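Long-range contacts in peptide methionine sulfoxide reductase MsrA (Treponema denticola ATCC 35405, PDB 5FA9), which probably repairs oxidised proteins by reducing methionine sulfoxide back to methionine with thioredoxin as reductant, combining MsrA and MsrB activities in one chain: residues B[208-213]-B[291-296]; B[220-225]-B[309-314]; B[27-32]-B[132-137]. The protein carries 2 engineered substitutions. All blocks are in the same frame, centred on the assembly; numbering follows the deposited sequence.

Interaction 1: residues B[208-213]-B[291-296]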
ATOM      1  N   GLY B 208      19.257  11.842 -17.375  1.00 41.23           N
ATOM      2  CA  GLY B 208      19.881  10.715 -18.038  1.00 36.04           C
ATOM      3  C   GLY B 208      20.022   9.539 -17.093  1.00 35.01           C
ATOM      4  O   GLY B 208      19.473   9.549 -15.992  1.00 34.68           O
ATOM      5  N   ILE B 209      20.758   8.521 -17.522  1.00 39.60           N
ATOM      6  CA  ILE B 209      20.976   7.343 -16.693  1.00 42.46           C
ATOM      7  C   ILE B 209      22.440   7.206 -16.292  1.00 39.94           C
ATOM      8  O   ILE B 209      23.335   7.694 -16.983  1.00 38.33           O
ATOM      9  CB  ILE B 209      20.532   6.052 -17.410  1.00 35.97           C
ATOM     10  CG1 ILE B 209      21.270   5.897 -18.741  1.00 35.94           C
ATOM     11  CG2 ILE B 209      19.032   6.057 -17.632  1.00 37.90           C
ATOM     12  CD1 ILE B 209      20.980   4.591 -19.450  1.00 29.70           C
ATOM     13  N   TYR B 210      22.672   6.534 -15.171  1.00 41.02           N
ATOM     14  CA  TYR B 210      24.027   6.237 -14.728  1.00 33.30           C
ATOM     15  C   TYR B 210      24.311   4.764 -14.972  1.00 36.15           C
ATOM     16  O   TYR B 210      23.595   3.887 -14.488  1.00 36.75           O
ATOM     17  CB  TYR B 210      24.215   6.606 -13.256  1.00 35.12           C
ATOM     18  CG  TYR B 210      24.121   8.094 -13.006  1.00 41.51           C
ATOM     19  CD1 TYR B 210      22.893   8.710 -12.804  1.00 39.06           C
ATOM     20  CD2 TYR B 210      25.261   8.887 -12.989  1.00 39.72           C
ATOM     21  CE1 TYR B 210      22.803  10.070 -12.582  1.00 39.67           C
ATOM     22  CE2 TYR B 210      25.182  10.248 -12.768  1.00 36.30           C
ATOM     23  CZ  TYR B 210      23.951  10.834 -12.566  1.00 39.85           C
ATOM     24  OH  TYR B 210      23.869  12.188 -12.346  1.00 36.65           O
ATOM     25  N   VAL B 211      25.366   4.509 -15.733  1.00 37.62           N
ATOM     26  CA  VAL B 211      25.659   3.173 -16.223  1.00 34.98           C
ATOM     27  C   VAL B 211      26.902   2.576 -15.559  1.00 37.81           C
ATOM     28  O   VAL B 211      27.794   3.307 -15.126  1.00 32.87           O
ATOM     29  CB  VAL B 211      25.827   3.222 -17.770  1.00 38.41           C
ATOM     30  CG1 VAL B 211      27.174   2.670 -18.222  1.00 42.40           C
ATOM     31  CG2 VAL B 211      24.668   2.523 -18.461  1.00 43.45           C
ATOM     32  N   ASP B 212      26.941   1.248 -15.462  1.00 41.94           N
ATOM     33  CA  ASP B 212      28.114   0.546 -14.950  1.00 39.93           C
ATOM     34  C   ASP B 212      29.313   0.842 -15.843  1.00 46.82           C
ATOM     35  O   ASP B 212      29.293   0.552 -17.040  1.00 48.95           O
ATOM     36  CB  ASP B 212      27.853  -0.963 -14.875  1.00 47.83           C
ATOM     37  CG  ASP B 212      28.911  -1.709 -14.070  1.00 54.59           C
ATOM     38  OD1 ASP B 212      30.034  -1.186 -13.902  1.00 46.80           O
ATOM     39  OD2 ASP B 212      28.618  -2.831 -13.608  1.00 54.37           O
ATOM     40  N   ILE B 213      30.360   1.409 -15.255  1.00 43.28           N
ATOM     41  CA  ILE B 213      31.534   1.823 -16.012  1.00 45.53           C
ATOM     42  C   ILE B 213      32.323   0.629 -16.557  1.00 47.23           C
ATOM     43  O   ILE B 213      33.186   0.789 -17.421  1.00 50.56           O
ATOM     44  CB  ILE B 213      32.466   2.706 -15.147  1.00 46.71           C
ATOM     45  CG1 ILE B 213      33.377   3.563 -16.028  1.00 47.63           C
ATOM     46  CG2 ILE B 213      33.262   1.854 -14.167  1.00 38.96           C
ATOM     47  CD1 ILE B 213      33.931   4.780 -15.324  1.00 62.38           C
ATOM     48  N   LEU B 291      30.539   4.898 -12.070  1.00 47.02           N
ATOM     49  CA  LEU B 291      29.426   5.203 -12.962  1.00 50.22           C
ATOM     50  C   LEU B 291      29.845   5.970 -14.214  1.00 44.58           C
ATOM     51  O   LEU B 291      30.816   6.727 -14.202  1.00 44.47           O
ATOM     52  CB  LEU B 291      28.355   6.002 -12.212  1.00 36.34           C
ATOM     53  CG  LEU B 291      27.815   5.377 -10.926  1.00 44.06           C
ATOM     54  CD1 LEU B 291      26.853   6.330 -10.230  1.00 40.63           C
ATOM     55  CD2 LEU B 291      27.143   4.043 -11.216  1.00 34.75           C
ATOM     56  N   ARG B 292      29.100   5.752 -15.293  1.00 49.33           N
ATOM     57  CA  ARG B 292      29.231   6.540 -16.511  1.00 40.93           C
ATOM     58  C   ARG B 292      27.887   7.171 -16.861  1.00 44.91           C
ATOM     59  O   ARG B 292      26.913   6.465 -17.119  1.00 44.24           O
ATOM     60  CB  ARG B 292      29.730   5.671 -17.667  1.00 46.55           C
ATOM     61  CG  ARG B 292      29.842   6.407 -18.991  1.00 42.29           C
ATOM     62  CD  ARG B 292      30.414   5.500 -20.071  1.00 56.56           C
ATOM     63  NE  ARG B 292      29.928   5.854 -21.402  1.00 67.81           N
ATOM     64  CZ  ARG B 292      29.086   5.107 -22.110  1.00 76.41           C
ATOM     65  NH1 ARG B 292      28.636   3.963 -21.612  1.00 72.51           N
ATOM     66  NH2 ARG B 292      28.694   5.501 -23.313  1.00 75.07           N
ATOM     67  N   PHE B 293      27.835   8.500 -16.873  1.00 47.32           N
ATOM     68  CA  PHE B 293      26.585   9.204 -17.132  1.00 39.34           C
ATOM     69  C   PHE B 293      26.268   9.299 -18.620  1.00 42.33           C
ATOM     70  O   PHE B 293      27.129   9.632 -19.434  1.00 42.37           O
ATOM     71  CB  PHE B 293      26.620  10.607 -16.522  1.00 38.89           C
ATOM     72  CG  PHE B 293      25.387  11.419 -16.804  1.00 43.32           C
ATOM     73  CD1 PHE B 293      24.204  11.160 -16.133  1.00 46.46           C
ATOM     74  CD2 PHE B 293      25.413  12.445 -17.736  1.00 43.24           C
ATOM     75  CE1 PHE B 293      23.066  11.905 -16.388  1.00 44.53           C
ATOM     76  CE2 PHE B 293      24.280  13.194 -17.995  1.00 37.36           C
ATOM     77  CZ  PHE B 293      23.106  12.923 -17.320  1.00 40.38           C
ATOM     78  N   ILE B 294      25.018   9.004 -18.961  1.00 37.38           N
ATOM     79  CA  ILE B 294      24.550   9.085 -20.337  1.00 44.94           C
ATOM     80  C   ILE B 294      23.329   9.992 -20.429  1.00 41.71           C
ATOM     81  O   ILE B 294      22.253   9.634 -19.949  1.00 43.08           O
ATOM     82  CB  ILE B 294      24.201   7.694 -20.897  1.00 42.49           C
ATOM     83  CG1 ILE B 294      25.402   6.755 -20.765  1.00 42.41           C
ATOM     84  CG2 ILE B 294      23.744   7.800 -22.345  1.00 39.14           C
ATOM     85  CD1 ILE B 294      25.218   5.426 -21.446  1.00 59.75           C
ATOM     86  N   PRO B 295      23.496  11.175 -21.043  1.00 46.49           N
ATOM     87  CA  PRO B 295      22.425  12.169 -21.181  1.00 45.35           C
ATOM     88  C   PRO B 295      21.182  11.599 -21.859  1.00 41.86           C
ATOM     89  O   PRO B 295      21.302  10.733 -22.726  1.00 39.38           O
ATOM     90  CB  PRO B 295      23.065  13.257 -22.049  1.00 46.62           C
ATOM     91  CG  PRO B 295      24.529  13.105 -21.826  1.00 38.81           C
ATOM     92  CD  PRO B 295      24.756  11.635 -21.650  1.00 41.04           C
ATOM     93  N   TYR B 296      20.010  12.082 -21.456  1.00 32.09           N
ATOM     94  CA  TYR B 296      18.739  11.617 -22.004  1.00 45.45           C
ATOM     95  C   TYR B 296      18.681  11.765 -23.523  1.00 48.83           C
ATOM     96  O   TYR B 296      18.164  10.893 -24.221  1.00 48.79           O
ATOM     97  CB  TYR B 296      17.577  12.378 -21.358  1.00 46.44           C
ATOM     98  CG  TYR B 296      16.208  11.924 -21.810  1.00 45.15           C
ATOM     99  CD1 TYR B 296      15.601  10.812 -21.241  1.00 42.89           C
ATOM    100  CD2 TYR B 296      15.515  12.613 -22.799  1.00 51.75           C
ATOM    101  CE1 TYR B 296      14.349  10.395 -21.648  1.00 50.18           C
ATOM    102  CE2 TYR B 296      14.262  12.203 -23.213  1.00 39.85           C
ATOM    103  CZ  TYR B 296      13.683  11.093 -22.633  1.00 50.47           C
ATOM    104  OH  TYR B 296      12.436  10.678 -23.038  1.00 43.12           O
TER
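Tyr210 and Phe293 meet on one face of a three-stranded antiparallel sheet in the MsrB-type (SelR) part of the chain. Strand 208-212 is its middle strand, between 218-221 and 291-295. Two hydrogen-bonded pairs, Ile209 with Ile294 and Val211 with Arg292, each carry two backbone bonds. The shortest runs from Arg292 N to Val211 O at 2.8 Å.

The aromatic face is tightly packed. Phe293 CG stands anti to the backbone N (chi1 177°), turned toward strand 208-212. Beyond it CD1 lies over one face of the Tyr210 ring, offset toward the rim and 3.6 Å from Tyr210 CZ. The planes are 51° apart, so the rings meet obliquely. Tyr201 and Phe235 add edge-to-face contacts to Tyr210, and Phe204 adds one to Phe293. Leu291 CD1 extends this side, 4.0 Å from Tyr210 CB.

The face with Ile209, Val211, Arg292 and Ile294 is looser and leads to solvent at the exposed Arg292. Ile209 CG1 runs beside Ile294 CB at 4.1 Å, and Tyr304 touches both isoleucines. The extended Arg292 chain lies alongside Val211, with NH1 3.9 Å from Val211 CG1. Arg292 NH2 forms a salt bridge with Glu302, and Ile294 CG1 sits over the centre of the guanidinium.

Where Gly208 pairs with Pro295, the absence of a side chain lets Gly208 CA approach Phe293 CE1 to 3.8 Å and make a CA-H...O contact of 3.2 Å with Ile294 O.

Interaction 2: residues B[220-225]-B[309-314]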
ATOM      1  N   PHE B 220      21.376   3.336 -12.304  1.00 33.44           N
ATOM      2  CA  PHE B 220      20.578   4.358 -11.637  1.00 34.37           C
ATOM      3  C   PHE B 220      20.028   5.393 -12.614  1.00 34.15           C
ATOM      4  O   PHE B 220      20.585   5.610 -13.690  1.00 33.08           O
ATOM      5  CB  PHE B 220      21.406   5.054 -10.554  1.00 42.92           C
ATOM      6  CG  PHE B 220      21.880   4.131  -9.468  1.00 44.35           C
ATOM      7  CD1 PHE B 220      21.058   3.821  -8.397  1.00 31.37           C
ATOM      8  CD2 PHE B 220      23.148   3.574  -9.518  1.00 39.45           C
ATOM      9  CE1 PHE B 220      21.491   2.970  -7.397  1.00 36.92           C
ATOM     10  CE2 PHE B 220      23.586   2.722  -8.522  1.00 41.18           C
ATOM     11  CZ  PHE B 220      22.757   2.420  -7.460  1.00 49.15           C
ATOM     12  N   SER B 221      18.924   6.024 -12.226  1.00 35.95           N
ATOM     13  CA  SER B 221      18.315   7.085 -13.018  1.00 35.85           C
ATOM     14  C   SER B 221      18.489   8.442 -12.343  1.00 33.98           C
ATOM     15  O   SER B 221      18.525   8.533 -11.116  1.00 33.00           O
ATOM     16  CB  SER B 221      16.829   6.801 -13.246  1.00 34.19           C
ATOM     17  OG  SER B 221      16.193   7.894 -13.883  1.00 35.94           O
ATOM     18  N   SER B 222      18.598   9.492 -13.152  1.00 35.79           N
ATOM     19  CA  SER B 222      18.729  10.851 -12.636  1.00 37.61           C
ATOM     20  C   SER B 222      17.493  11.269 -11.845  1.00 36.07           C
ATOM     21  O   SER B 222      17.557  12.164 -11.002  1.00 36.87           O
ATOM     22  CB  SER B 222      18.973  11.837 -13.780  1.00 37.95           C
ATOM     23  OG  SER B 222      17.910  11.804 -14.716  1.00 36.56           O
ATOM     24  N   LEU B 223      16.370  10.616 -12.126  1.00 30.58           N
ATOM     25  CA  LEU B 223      15.110  10.918 -11.457  1.00 39.29           C
ATOM     26  C   LEU B 223      15.152  10.535  -9.982  1.00 31.24           C
ATOM     27  O   LEU B 223      14.431  11.103  -9.162  1.00 35.59           O
ATOM     28  CB  LEU B 223      13.955  10.189 -12.151  1.00 39.59           C
ATOM     29  CG  LEU B 223      12.537  10.493 -11.663  1.00 45.91           C
ATOM     30  CD1 LEU B 223      12.192  11.962 -11.863  1.00 36.38           C
ATOM     31  CD2 LEU B 223      11.524   9.597 -12.357  1.00 45.40           C
ATOM     32  N   ASN B 224      16.012   9.580  -9.648  1.00 33.35           N
ATOM     33  CA  ASN B 224      16.111   9.083  -8.281  1.00 36.28           C
ATOM     34  C   ASN B 224      17.307   9.666  -7.538  1.00 46.14           C
ATOM     35  O   ASN B 224      17.578   9.300  -6.395  1.00 42.75           O
ATOM     36  CB  ASN B 224      16.196   7.558  -8.288  1.00 36.63           C
ATOM     37  CG  ASN B 224      15.034   6.916  -9.015  1.00 41.44           C
ATOM     38  OD1 ASN B 224      13.872   7.200  -8.725  1.00 36.58           O
ATOM     39  ND2 ASN B 224      15.340   6.049  -9.974  1.00 38.78           N
ATOM     40  N   LYS B 225      18.015  10.578  -8.197  1.00 44.87           N
ATOM     41  CA  LYS B 225      19.211  11.186  -7.627  1.00 41.51           C
ATOM     42  C   LYS B 225      18.869  12.393  -6.760  1.00 42.14           C
ATOM     43  O   LYS B 225      17.973  13.170  -7.089  1.00 43.65           O
ATOM     44  CB  LYS B 225      20.172  11.594  -8.744  1.00 43.12           C
ATOM     45  CG  LYS B 225      21.565  11.965  -8.273  1.00 38.85           C
ATOM     46  CD  LYS B 225      22.492  12.174  -9.457  1.00 33.19           C
ATOM     47  CE  LYS B 225      23.934  12.336  -9.012  1.00 40.59           C
ATOM     48  NZ  LYS B 225      24.141  13.571  -8.206  1.00 44.87           N
ATOM     49  N   PRO B 309      11.760   5.664 -20.135  1.00 34.96           N
ATOM     50  CA  PRO B 309      10.727   5.972 -19.133  1.00 31.88           C
ATOM     51  C   PRO B 309      11.243   6.078 -17.698  1.00 36.78           C
ATOM     52  O   PRO B 309      10.580   6.694 -16.864  1.00 29.00           O
ATOM     53  CB  PRO B 309       9.758   4.793 -19.262  1.00 26.32           C
ATOM     54  CG  PRO B 309       9.942   4.308 -20.648  1.00 31.36           C
ATOM     55  CD  PRO B 309      11.408   4.457 -20.906  1.00 30.73           C
ATOM     56  N   TYR B 310      12.401   5.490 -17.410  1.00 31.58           N
ATOM     57  CA  TYR B 310      12.971   5.569 -16.069  1.00 31.84           C
ATOM     58  C   TYR B 310      13.503   6.971 -15.783  1.00 34.62           C
ATOM     59  O   TYR B 310      13.653   7.364 -14.626  1.00 32.35           O
ATOM     60  CB  TYR B 310      14.079   4.531 -15.889  1.00 31.18           C
ATOM     61  CG  TYR B 310      13.588   3.103 -15.964  1.00 32.03           C
ATOM     62  CD1 TYR B 310      12.807   2.563 -14.950  1.00 32.76           C
ATOM     63  CD2 TYR B 310      13.903   2.296 -17.048  1.00 32.80           C
ATOM     64  CE1 TYR B 310      12.352   1.260 -15.014  1.00 27.99           C
ATOM     65  CE2 TYR B 310      13.454   0.989 -17.120  1.00 25.33           C
ATOM     66  CZ  TYR B 310      12.680   0.477 -16.101  1.00 33.25           C
ATOM     67  OH  TYR B 310      12.231  -0.822 -16.171  1.00 31.44           O
ATOM     68  N   VAL B 311      13.785   7.719 -16.844  1.00 38.59           N
ATOM     69  CA  VAL B 311      14.225   9.103 -16.712  1.00 34.71           C
ATOM     70  C   VAL B 311      13.026  10.043 -16.767  1.00 39.97           C
ATOM     71  O   VAL B 311      12.891  10.944 -15.940  1.00 36.54           O
ATOM     72  CB  VAL B 311      15.229   9.490 -17.811  1.00 42.56           C
ATOM     73  CG1 VAL B 311      15.718  10.917 -17.604  1.00 29.77           C
ATOM     74  CG2 VAL B 311      16.397   8.520 -17.826  1.00 33.35           C
ATOM     75  N   LYS B 312      12.159   9.824 -17.750  1.00 39.25           N
ATOM     76  CA  LYS B 312      10.958  10.635 -17.914  1.00 39.86           C
ATOM     77  C   LYS B 312       9.707   9.763 -17.954  1.00 33.16           C
ATOM     78  O   LYS B 312       9.249   9.379 -19.030  1.00 39.25           O
ATOM     79  CB  LYS B 312      11.045  11.476 -19.189  1.00 40.44           C
ATOM     80  CG  LYS B 312      12.136  12.533 -19.176  1.00 44.83           C
ATOM     81  CD  LYS B 312      12.132  13.329 -20.472  1.00 41.37           C
ATOM     82  CE  LYS B 312      13.215  14.395 -20.472  1.00 51.59           C
ATOM     83  NZ  LYS B 312      12.847  15.550 -19.609  1.00 56.38           N
ATOM     84  N   PRO B 313       9.154   9.445 -16.773  1.00 32.08           N
ATOM     85  CA  PRO B 313       7.955   8.606 -16.634  1.00 33.49           C
ATOM     86  C   PRO B 313       6.738   9.184 -17.352  1.00 38.95           C
ATOM     87  O   PRO B 313       5.856   8.433 -17.768  1.00 38.80           O
ATOM     88  CB  PRO B 313       7.724   8.567 -15.118  1.00 32.41           C
ATOM     89  CG  PRO B 313       8.473   9.736 -14.576  1.00 37.13           C
ATOM     90  CD  PRO B 313       9.660   9.899 -15.467  1.00 30.64           C
ATOM     91  N   THR B 314       6.696  10.506 -17.490  1.00 37.10           N
ATOM     92  CA  THR B 314       5.607  11.169 -18.194  1.00 40.48           C
ATOM     93  C   THR B 314       6.137  11.942 -19.396  1.00 39.97           C
ATOM     94  O   THR B 314       5.510  12.894 -19.862  1.00 42.72           O
ATOM     95  CB  THR B 314       4.835  12.132 -17.270  1.00 45.88           C
ATOM     96  OG1 THR B 314       5.736  13.111 -16.736  1.00 38.52           O
ATOM     97  CG2 THR B 314       4.188  11.367 -16.125  1.00 32.70           C
TER
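Leu223 and Val311 mark the nearest backbone approach, with CA atoms 5.6 Å apart, where the turn after strand 218-221 meets the short, weakly bonded helix around 309-311. One polar bond crosses here. Ser221 OG donates to Tyr310 O at 2.7 Å. The hydroxyl stands above the carbonyl plane, 54° out of it, with a C=O...OG angle of 116°. Ser221 OG is anti to its own backbone N (chi1 173°), which carries it across to the helix.

The same oxygen also accepts from Leu223 N at 3.2 Å, two residues on. This is an ST turn. It gives Ser221 OG one bond as donor and one as acceptor in a buried place, and it ties the turn after the strand to the helix carbonyl.

Val311 packs beside the two serines. Its CG1 is 3.7 Å from Ser222 OG, and its CG2 is 4.0 Å from Ser221 OG. Ser222 OG is hydrogen-bonded to Gly208 N on the neighbouring strand. The Tyr310 ring leads away from the turn, and its OH bonds to Tyr163 OH. Tyr310 and Pro313 also touch helix 65-74 of the MsrA part, so segment 309-314 lies between the two catalytic parts of the fusion.

On the solvent side, Leu223 and Pro313 reach toward each other tip to tip, with Leu223 CD2 3.6 Å from Pro313 CD. A bound dithiothreitol, probably from the crystallisation liquor, also lies against the Leu223 side chain.

Interaction 3: residues B[27-32]-B[132-137]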
ATOM      1  N   GLU B  27       2.072  -8.230  -2.644  1.00 37.36           N
ATOM      2  CA  GLU B  27       0.841  -9.013  -2.666  1.00 38.67           C
ATOM      3  C   GLU B  27       0.240  -9.092  -4.067  1.00 41.95           C
ATOM      4  O   GLU B  27       0.188  -8.095  -4.788  1.00 37.59           O
ATOM      5  CB  GLU B  27      -0.181  -8.416  -1.691  1.00 40.42           C
ATOM      6  CG  GLU B  27      -1.586  -8.987  -1.817  1.00 47.32           C
ATOM      7  CD  GLU B  27      -2.528  -8.456  -0.753  1.00 55.33           C
ATOM      8  OE1 GLU B  27      -2.115  -8.373   0.422  1.00 62.30           O
ATOM      9  OE2 GLU B  27      -3.682  -8.119  -1.091  1.00 60.76           O
ATOM     10  N   THR B  28      -0.206 -10.286  -4.447  1.00 41.82           N
ATOM     11  CA  THR B  28      -0.899 -10.484  -5.714  1.00 35.91           C
ATOM     12  C   THR B  28      -2.246 -11.165  -5.494  1.00 39.26           C
ATOM     13  O   THR B  28      -2.370 -12.056  -4.653  1.00 44.25           O
ATOM     14  CB  THR B  28      -0.066 -11.327  -6.698  1.00 37.43           C
ATOM     15  OG1 THR B  28       0.263 -12.585  -6.095  1.00 40.22           O
ATOM     16  CG2 THR B  28       1.214 -10.601  -7.076  1.00 42.33           C
ATOM     17  N   ASP B  29      -3.251 -10.740  -6.252  1.00 36.36           N
ATOM     18  CA  ASP B  29      -4.577 -11.344  -6.181  1.00 35.06           C
ATOM     19  C   ASP B  29      -5.199 -11.434  -7.569  1.00 43.12           C
ATOM     20  O   ASP B  29      -5.178 -10.468  -8.329  1.00 38.79           O
ATOM     21  CB  ASP B  29      -5.496 -10.544  -5.256  1.00 37.60           C
ATOM     22  CG  ASP B  29      -4.949 -10.426  -3.849  1.00 44.65           C
ATOM     23  OD1 ASP B  29      -4.890 -11.455  -3.142  1.00 55.13           O
ATOM     24  OD2 ASP B  29      -4.580  -9.302  -3.451  1.00 50.01           O
ATOM     25  N   THR B  30      -5.760 -12.594  -7.891  1.00 33.43           N
ATOM     26  CA  THR B  30      -6.426 -12.787  -9.171  1.00 36.98           C
ATOM     27  C   THR B  30      -7.904 -12.436  -9.059  1.00 35.93           C
ATOM     28  O   THR B  30      -8.527 -12.672  -8.024  1.00 35.32           O
ATOM     29  CB  THR B  30      -6.278 -14.232  -9.674  1.00 37.38           C
ATOM     30  OG1 THR B  30      -6.799 -15.138  -8.694  1.00 36.64           O
ATOM     31  CG2 THR B  30      -4.816 -14.556  -9.927  1.00 33.16           C
ATOM     32  N   GLY B  31      -8.460 -11.871 -10.124  1.00 30.60           N
ATOM     33  CA  GLY B  31      -9.851 -11.459 -10.110  1.00 29.80           C
ATOM     34  C   GLY B  31     -10.397 -11.054 -11.465  1.00 39.79           C
ATOM     35  O   GLY B  31      -9.762 -11.269 -12.499  1.00 41.01           O
ATOM     36  N   TYR B  32     -11.587 -10.462 -11.454  1.00 39.43           N
ATOM     37  CA  TYR B  32     -12.280 -10.081 -12.676  1.00 41.66           C
ATOM     38  C   TYR B  32     -12.625  -8.594 -12.650  1.00 42.59           C
ATOM     39  O   TYR B  32     -13.341  -8.133 -11.761  1.00 41.71           O
ATOM     40  CB  TYR B  32     -13.542 -10.926 -12.851  1.00 41.58           C
ATOM     41  CG  TYR B  32     -13.325 -12.397 -12.569  1.00 44.80           C
ATOM     42  CD1 TYR B  32     -12.824 -13.247 -13.547  1.00 44.97           C
ATOM     43  CD2 TYR B  32     -13.617 -12.936 -11.321  1.00 44.60           C
ATOM     44  CE1 TYR B  32     -12.622 -14.591 -13.291  1.00 39.45           C
ATOM     45  CE2 TYR B  32     -13.417 -14.277 -11.055  1.00 48.03           C
ATOM     46  CZ  TYR B  32     -12.919 -15.100 -12.044  1.00 45.59           C
ATOM     47  OH  TYR B  32     -12.720 -16.438 -11.784  1.00 50.80           O
ATOM     48  N   PHE B 132     -13.673  -4.677  -9.364  1.00 34.95           N
ATOM     49  CA  PHE B 132     -12.732  -5.792  -9.335  1.00 37.59           C
ATOM     50  C   PHE B 132     -13.245  -6.886  -8.410  1.00 46.36           C
ATOM     51  O   PHE B 132     -13.208  -6.741  -7.188  1.00 43.67           O
ATOM     52  CB  PHE B 132     -11.346  -5.319  -8.890  1.00 35.26           C
ATOM     53  CG  PHE B 132     -10.326  -6.421  -8.798  1.00 40.33           C
ATOM     54  CD1 PHE B 132      -9.647  -6.849  -9.928  1.00 38.44           C
ATOM     55  CD2 PHE B 132     -10.039  -7.023  -7.583  1.00 40.39           C
ATOM     56  CE1 PHE B 132      -8.710  -7.862  -9.849  1.00 38.88           C
ATOM     57  CE2 PHE B 132      -9.102  -8.036  -7.499  1.00 33.47           C
ATOM     58  CZ  PHE B 132      -8.438  -8.454  -8.633  1.00 37.26           C
ATOM     59  N   ILE B 133     -13.721  -7.979  -8.996  1.00 44.41           N
ATOM     60  CA  ILE B 133     -14.288  -9.072  -8.220  1.00 38.67           C
ATOM     61  C   ILE B 133     -13.231 -10.127  -7.917  1.00 37.02           C
ATOM     62  O   ILE B 133     -12.712 -10.777  -8.823  1.00 40.60           O
ATOM     63  CB  ILE B 133     -15.471  -9.724  -8.957  1.00 43.88           C
ATOM     64  CG1 ILE B 133     -16.580  -8.696  -9.189  1.00 35.70           C
ATOM     65  CG2 ILE B 133     -15.997 -10.915  -8.172  1.00 37.79           C
ATOM     66  CD1 ILE B 133     -17.640  -9.149 -10.165  1.00 56.41           C
ATOM     67  N   LEU B 134     -12.916 -10.284  -6.634  1.00 38.16           N
ATOM     68  CA  LEU B 134     -11.899 -11.231  -6.192  1.00 39.53           C
ATOM     69  C   LEU B 134     -12.274 -12.665  -6.552  1.00 40.95           C
ATOM     70  O   LEU B 134     -13.378 -13.120  -6.255  1.00 52.40           O
ATOM     71  CB  LEU B 134     -11.684 -11.109  -4.681  1.00 43.73           C
ATOM     72  CG  LEU B 134     -10.452 -11.798  -4.092  1.00 50.49           C
ATOM     73  CD1 LEU B 134      -9.177 -11.229  -4.691  1.00 32.61           C
ATOM     74  CD2 LEU B 134     -10.441 -11.668  -2.576  1.00 47.46           C
ATOM     75  N   ALA B 135     -11.348 -13.370  -7.193  1.00 45.10           N
ATOM     76  CA  ALA B 135     -11.573 -14.758  -7.577  1.00 47.84           C
ATOM     77  C   ALA B 135     -11.515 -15.673  -6.359  1.00 49.72           C
ATOM     78  O   ALA B 135     -11.037 -15.277  -5.295  1.00 51.06           O
ATOM     79  CB  ALA B 135     -10.556 -15.195  -8.619  1.00 49.76           C
ATOM     80  N   GLU B 136     -12.005 -16.898  -6.522  1.00 59.57           N
ATOM     81  CA  GLU B 136     -12.034 -17.870  -5.436  1.00 51.66           C
ATOM     82  C   GLU B 136     -10.625 -18.274  -5.013  1.00 55.37           C
ATOM     83  O   GLU B 136      -9.669 -18.095  -5.768  1.00 64.29           O
ATOM     84  CB  GLU B 136     -12.831 -19.111  -5.849  1.00 57.48           C
ATOM     85  CG  GLU B 136     -14.261 -18.827  -6.299  1.00 71.46           C
ATOM     86  CD  GLU B 136     -14.362 -18.461  -7.771  1.00 84.14           C
ATOM     87  OE1 GLU B 136     -13.479 -17.735  -8.275  1.00 67.36           O
ATOM     88  OE2 GLU B 136     -15.330 -18.902  -8.428  1.00 91.15           O
ATOM     89  N   ASP B 137     -10.506 -18.815  -3.804  1.00 55.40           N
ATOM     90  CA  ASP B 137      -9.217 -19.250  -3.268  1.00 58.05           C
ATOM     91  C   ASP B 137      -8.573 -20.311  -4.155  1.00 55.62           C
ATOM     92  O   ASP B 137      -7.352 -20.469  -4.165  1.00 56.02           O
ATOM     93  CB  ASP B 137      -9.384 -19.785  -1.845  1.00 60.00           C
ATOM     94  CG  ASP B 137      -9.833 -18.714  -0.871  1.00 79.68           C
ATOM     95  OD1 ASP B 137      -9.115 -17.702  -0.727  1.00 88.82           O
ATOM     96  OD2 ASP B 137     -10.902 -18.885  -0.249  1.00 88.72           O
TER
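Tyr32 and Ile133 form an antiparallel hydrogen-bonded pair at the edge of the mixed sheet of the MsrA part. Ile133 N reaches Tyr32 O at 2.8 Å with an N-H...O angle of 171°, and Tyr32 N returns a bond to Ile133 O. Ala135 N adds a third bond, to Thr30 O at 3.0 Å, just past the end of strand 132-134.

Phe132 CG is anti to the backbone N (chi1 178°), on the side toward Gly31. Gly31 has no side chain, which leaves room for the Phe132 ring to come up with CZ 3.6 Å from Gly31 CA. Tyr32 CD2 is 3.4 Å from Ile133 O, while its CE2 meets Ala135 CB at 3.9 Å. Leu134 CD1 packs on Asp29 CB at 3.8 Å.

Further out, Gln140 NE2 bonds to both Thr30 O and Ala135 O and so bridges the two segments; Thr30 O takes two donors. His139, which lines the pocket of the bound dithiane diol, touches Tyr32, and its O makes a weak bond with Thr30 OG1. Tyr6 meets the Phe132 ring edge-to-face, and Leu134 packs on Asp273 of the second subunit.

Glu136 OE1 approaches the Tyr32 ring edge near its plane, 3.8 Å from Tyr32 OH, with carboxylate and ring planes 75° apart. This is only a contact. Three main-chain bonds carry the polar part of the join, while Glu136 OE1 is covered without a partner in the model.

Overall arrangement
Interactions 1 and 2 belong together, with centres about 11 Å apart. They share the three-stranded sheet of the MsrB part, where strands 208-212 and 218-221 are neighbours, and Tyr210 N probably bonds to Phe220 O. Interaction 1 is a regular strand pair with an aromatic side and one exposed arginine. Interaction 2 is smaller and mostly buried, with a single hydrogen bond across, from a serine hydroxyl, and apolar contacts beside it. Interaction 3 also pairs strands, but is partly buried at the edge of the MsrA sheet, near the predicted active site, the bound dithiane diol and the second subunit. Its centre is about 40 Å from that of interaction 1, and its nearest atoms are about 17 Å from interaction 2.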